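Local structure of transcriptional regulator, IclR family (Ruegeria sp. TM1040, 3R4K) at residues L90-L103 / V210-R222. The protein probably regulates transcription as an IclR-family factor, binding DNA through a helix-turn-helix domain and carrying a C-terminal GAF-like domain that probably senses an effector. Sequence-based numbering, arbitrary orientation.
Sequences LSEDTGETTHLSLL and VLGALAVAAPTSR
Leu90, near the end of helix 79-94, drops CD2 onto Val216 CG2 (3.6 Å), tying the helix to the central antiparallel strand pair, 97-103 with 210-219, of the GAF-like (profilin-like) C-terminal domain, which in IclR regulators probably binds the effector. Its CG lies anti to the backbone N (chi1 -168°), which swings the branch down to the sheet. Four residues on, Thr94 OG1 donates to Leu90 O and accepts from Glu96 N, an ST turn at the helix end, and brushes Val216 CG1; Gly95, with positive phi, ends the helix. Glu96 then meets Arg222 side-on: NE donates to OE2 (2.8 Å, 177°) and NH2 to OE1 (2.8 Å), both on the syn side, with carboxylate and guanidinium nearly coplanar. Pro219 CG lies over one guanidinium face, and Thr121 O takes a further bond from NH2. One water links OE1 to Thr97 N and Ala217 O; a second joins OE2 to Arg222 O. A glutamine in place of Glu96 would probably leave the Arg222 charge without its mate and weaken the hold on the 220-222 turn. Beyond, the strands pair in regular antiparallel register, apart from a weak first bond from Thr97 N to Ala217 O. Thr98 lays CG2 beside Val216 CG2 (3.8 Å) on the helix-facing side, where Leu100 and Leu214 also project. On the other face, which helix 137-143 covers, the His99 ring takes Ala215 CB over one face in a CH-pi contact, 3.9 Å from the centroid, while Ala217 CB sits at its edge. Ser101 exchanges backbone bonds with Ala213. At the far end, beside the classic bulge that Leu211 and Gly212 form against Ile203, Leu103 N donates to Leu211 O at 2.9 Å.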
loop_
_atom_site.group_PDB
_atom_site.type_symbol
_atom_site.label_atom_id
_atom_site.label_comp_id
_atom_site.label_asym_id
_atom_site.label_seq_id
_atom_site.Cartn_x
_atom_site.Cartn_y
_atom_site.Cartn_z
ATOM N N LEU A 90 22.954 9.996 5.272
ATOM C CA LEU A 90 22.997 10.343 6.695
ATOM C C LEU A 90 24.321 9.903 7.344
ATOM O O LEU A 90 24.883 10.653 8.151
ATOM C CB LEU A 90 21.792 9.745 7.445
ATOM C CG LEU A 90 21.555 10.244 8.872
ATOM C CD1 LEU A 90 21.483 11.766 8.948
ATOM C CD2 LEU A 90 20.321 9.612 9.458
ATOM N N SER A 91 24.836 8.712 6.957
ATOM C CA SER A 91 26.119 8.210 7.471
ATOM C C SER A 91 27.257 9.100 7.029
ATOM O O SER A 91 28.188 9.299 7.789
ATOM C CB SER A 91 26.380 6.778 7.021
ATOM O OG SER A 91 25.684 5.870 7.853
ATOM N N GLU A 92 27.164 9.673 5.827
ATOM C CA GLU A 92 28.192 10.560 5.313
ATOM C C GLU A 92 28.140 11.925 5.977
ATOM O O GLU A 92 29.192 12.487 6.275
ATOM C CB GLU A 92 28.103 10.680 3.786
ATOM C CG GLU A 92 28.737 9.482 3.073
ATOM C CD GLU A 92 30.091 8.990 3.588
ATOM O OE1 GLU A 92 30.106 7.994 4.349
ATOM O OE2 GLU A 92 31.134 9.596 3.240
ATOM N N ASP A 93 26.935 12.426 6.255
ATOM C CA ASP A 93 26.734 13.723 6.891
ATOM C C ASP A 93 27.127 13.731 8.378
ATOM O O ASP A 93 27.680 14.726 8.859
ATOM C CB ASP A 93 25.275 14.163 6.734
ATOM C CG ASP A 93 24.869 14.527 5.310
ATOM O OD1 ASP A 93 25.767 14.881 4.504
ATOM O OD2 ASP A 93 23.650 14.498 5.010
ATOM N N THR A 94 26.861 12.629 9.094
ATOM C CA THR A 94 27.129 12.514 10.535
ATOM C C THR A 94 28.474 11.857 10.845
ATOM O O THR A 94 28.998 12.023 11.956
ATOM C CB THR A 94 26.012 11.712 11.212
ATOM O OG1 THR A 94 25.992 10.386 10.667
ATOM C CG2 THR A 94 24.641 12.362 11.058
ATOM N N GLY A 95 28.995 11.083 9.898
ATOM C CA GLY A 95 30.243 10.349 10.098
ATOM C C GLY A 95 30.069 9.127 10.980
ATOM O O GLY A 95 31.047 8.492 11.387
ATOM N N GLU A 96 28.801 8.760 11.232
ATOM C CA GLU A 96 28.418 7.665 12.115
ATOM C C GLU A 96 27.534 6.612 11.433
ATOM O O GLU A 96 27.066 6.818 10.323
ATOM C CB GLU A 96 27.705 8.237 13.347
ATOM C CG GLU A 96 28.539 9.252 14.115
ATOM C CD GLU A 96 29.829 8.767 14.754
ATOM O OE1 GLU A 96 30.040 7.535 14.832
ATOM O OE2 GLU A 96 30.606 9.625 15.229
ATOM N N THR A 97 27.347 5.461 12.104
ATOM C CA THR A 97 26.527 4.350 11.626
ATOM C C THR A 97 25.064 4.731 11.717
ATOM O O THR A 97 24.623 5.227 12.752
ATOM C CB THR A 97 26.831 3.088 12.459
ATOM O OG1 THR A 97 28.225 2.792 12.311
ATOM C CG2 THR A 97 25.957 1.868 12.055
ATOM N N THR A 98 24.317 4.486 10.642
ATOM C CA THR A 98 22.884 4.760 10.601
ATOM C C THR A 98 22.134 3.444 10.400
ATOM O O THR A 98 22.673 2.530 9.783
ATOM C CB THR A 98 22.561 5.795 9.521
ATOM O OG1 THR A 98 23.024 5.301 8.268
ATOM C CG2 THR A 98 23.199 7.152 9.799
ATOM N N HIS A 99 20.921 3.329 10.938
ATOM C CA HIS A 99 20.141 2.114 10.753
ATOM C C HIS A 99 18.641 2.359 10.809
ATOM O O HIS A 99 18.162 3.254 11.512
ATOM C CB HIS A 99 20.542 0.986 11.727
ATOM C CG HIS A 99 20.379 1.289 13.177
ATOM N ND1 HIS A 99 19.354 0.717 13.923
ATOM C CD2 HIS A 99 21.166 2.025 13.999
ATOM C CE1 HIS A 99 19.521 1.163 15.158
ATOM N NE2 HIS A 99 20.606 1.951 15.253
ATOM N N LEU A 100 17.908 1.564 10.026
ATOM C CA LEU A 100 16.459 1.572 9.968
ATOM C C LEU A 100 15.950 0.305 10.630
ATOM O O LEU A 100 16.372 -0.802 10.290
ATOM C CB LEU A 100 15.938 1.695 8.514
ATOM C CG LEU A 100 14.407 1.619 8.306
ATOM C CD1 LEU A 100 13.666 2.812 8.951
ATOM C CD2 LEU A 100 14.062 1.438 6.815
ATOM N N SER A 101 15.074 0.475 11.611
ATOM C CA SER A 101 14.459 -0.654 12.300
ATOM C C SER A 101 12.960 -0.606 12.037
ATOM O O SER A 101 12.374 0.487 11.923
ATOM C CB SER A 101 14.790 -0.652 13.789
ATOM O OG SER A 101 14.373 0.551 14.407
ATOM N N LEU A 102 12.357 -1.791 11.844
ATOM C CA LEU A 102 10.932 -1.870 11.531
ATOM C C LEU A 102 10.195 -2.759 12.491
ATOM O O LEU A 102 10.739 -3.752 12.972
ATOM C CB LEU A 102 10.695 -2.388 10.101
ATOM C CG LEU A 102 11.217 -1.559 8.946
ATOM C CD1 LEU A 102 11.139 -2.355 7.651
ATOM C CD2 LEU A 102 10.460 -0.244 8.810
ATOM N N LEU A 103 8.924 -2.429 12.726
ATOM C CA LEU A 103 8.050 -3.250 13.549
ATOM C C LEU A 103 7.723 -4.535 12.792
ATOM O O LEU A 103 7.245 -4.484 11.655
ATOM C CB LEU A 103 6.771 -2.499 13.936
ATOM C CG LEU A 103 6.883 -1.551 15.124
ATOM C CD1 LEU A 103 5.666 -0.680 15.224
ATOM C CD2 LEU A 103 7.064 -2.308 16.410
ATOM N N VAL A 210 2.987 4.582 13.260
ATOM C CA VAL A 210 4.432 4.422 13.386
ATOM C C VAL A 210 4.819 3.027 12.801
ATOM O O VAL A 210 4.178 2.030 13.154
ATOM C CB VAL A 210 4.907 4.670 14.861
ATOM C CG1 VAL A 210 4.399 3.612 15.834
ATOM C CG2 VAL A 210 6.424 4.827 14.956
ATOM N N LEU A 211 5.786 2.997 11.840
ATOM C CA LEU A 211 6.309 1.787 11.160
ATOM C C LEU A 211 7.570 1.236 11.805
ATOM O O LEU A 211 7.857 0.032 11.738
ATOM C CB LEU A 211 6.713 2.098 9.695
ATOM C CG LEU A 211 5.688 2.295 8.641
ATOM C CD1 LEU A 211 6.356 2.274 7.320
ATOM C CD2 LEU A 211 4.635 1.203 8.670
ATOM N N GLY A 212 8.384 2.167 12.262
ATOM C CA GLY A 212 9.692 1.899 12.813
ATOM C C GLY A 212 10.421 3.184 13.118
ATOM O O GLY A 212 9.791 4.208 13.430
ATOM N N ALA A 213 11.754 3.130 13.048
ATOM C CA ALA A 213 12.593 4.273 13.387
ATOM C C ALA A 213 13.882 4.285 12.606
ATOM O O ALA A 213 14.449 3.226 12.306
ATOM C CB ALA A 213 12.911 4.271 14.882
ATOM N N LEU A 214 14.355 5.512 12.316
ATOM C CA LEU A 214 15.612 5.806 11.653
ATOM C C LEU A 214 16.576 6.321 12.723
ATOM O O LEU A 214 16.219 7.236 13.476
ATOM C CB LEU A 214 15.399 6.822 10.517
ATOM C CG LEU A 214 16.643 7.211 9.736
ATOM C CD1 LEU A 214 17.235 6.020 9.031
ATOM C CD2 LEU A 214 16.344 8.318 8.765
ATOM N N ALA A 215 17.764 5.705 12.844
ATOM C CA ALA A 215 18.687 6.069 13.914
ATOM C C ALA A 215 20.107 6.301 13.468
ATOM O O ALA A 215 20.525 5.820 12.412
ATOM C CB ALA A 215 18.677 4.991 14.983
ATOM N N VAL A 216 20.860 7.025 14.327
ATOM C CA VAL A 216 22.294 7.323 14.212
ATOM C C VAL A 216 22.949 6.792 15.487
ATOM O O VAL A 216 22.629 7.288 16.565
ATOM C CB VAL A 216 22.562 8.850 13.984
ATOM C CG1 VAL A 216 24.057 9.185 14.058
ATOM C CG2 VAL A 216 21.973 9.308 12.655
ATOM N N ALA A 217 23.801 5.757 15.374
ATOM C CA ALA A 217 24.532 5.134 16.494
ATOM C C ALA A 217 25.964 5.588 16.462
ATOM O O ALA A 217 26.656 5.416 15.455
ATOM C CB ALA A 217 24.457 3.620 16.419
ATOM N N ALA A 218 26.413 6.189 17.546
ATOM C CA ALA A 218 27.771 6.702 17.615
ATOM C C ALA A 218 28.491 6.289 18.890
ATOM O O ALA A 218 27.846 6.095 19.918
ATOM C CB ALA A 218 27.723 8.214 17.532
ATOM N N PRO A 219 29.835 6.212 18.888
ATOM C CA PRO A 219 30.538 5.978 20.156
ATOM C C PRO A 219 30.386 7.206 21.049
ATOM O O PRO A 219 30.400 8.346 20.565
ATOM C CB PRO A 219 31.999 5.791 19.725
ATOM C CG PRO A 219 31.978 5.685 18.247
ATOM C CD PRO A 219 30.794 6.433 17.791
ATOM N N THR A 220 30.233 6.983 22.348
ATOM C CA THR A 220 30.119 8.063 23.321
ATOM C C THR A 220 31.338 9.010 23.210
ATOM O O THR A 220 31.156 10.226 23.229
ATOM C CB THR A 220 29.958 7.458 24.707
ATOM O OG1 THR A 220 28.714 6.762 24.723
ATOM C CG2 THR A 220 29.953 8.497 25.801
ATOM N N SER A 221 32.548 8.451 23.001
ATOM C CA SER A 221 33.811 9.192 22.859
ATOM C C SER A 221 33.788 10.235 21.710
ATOM O O SER A 221 34.579 11.179 21.736
ATOM C CB SER A 221 34.982 8.224 22.660
ATOM O OG SER A 221 34.950 7.512 21.428
ATOM N N ARG A 222 32.886 10.067 20.720
ATOM C CA ARG A 222 32.766 10.970 19.572
ATOM C C ARG A 222 31.541 11.899 19.650
ATOM O O ARG A 222 31.281 12.662 18.706
ATOM C CB ARG A 222 32.715 10.160 18.276
ATOM C CG ARG A 222 34.095 9.819 17.764
ATOM C CD ARG A 222 34.165 9.792 16.249
ATOM N NE ARG A 222 33.252 8.800 15.671
ATOM C CZ ARG A 222 33.576 7.544 15.384
ATOM N NH1 ARG A 222 34.805 7.094 15.628
ATOM N NH2 ARG A 222 32.677 6.729 14.846
HETATM O O HOH W 1 29.185 4.862 14.408
HETATM O O HOH W 2 29.171 11.573 16.758
#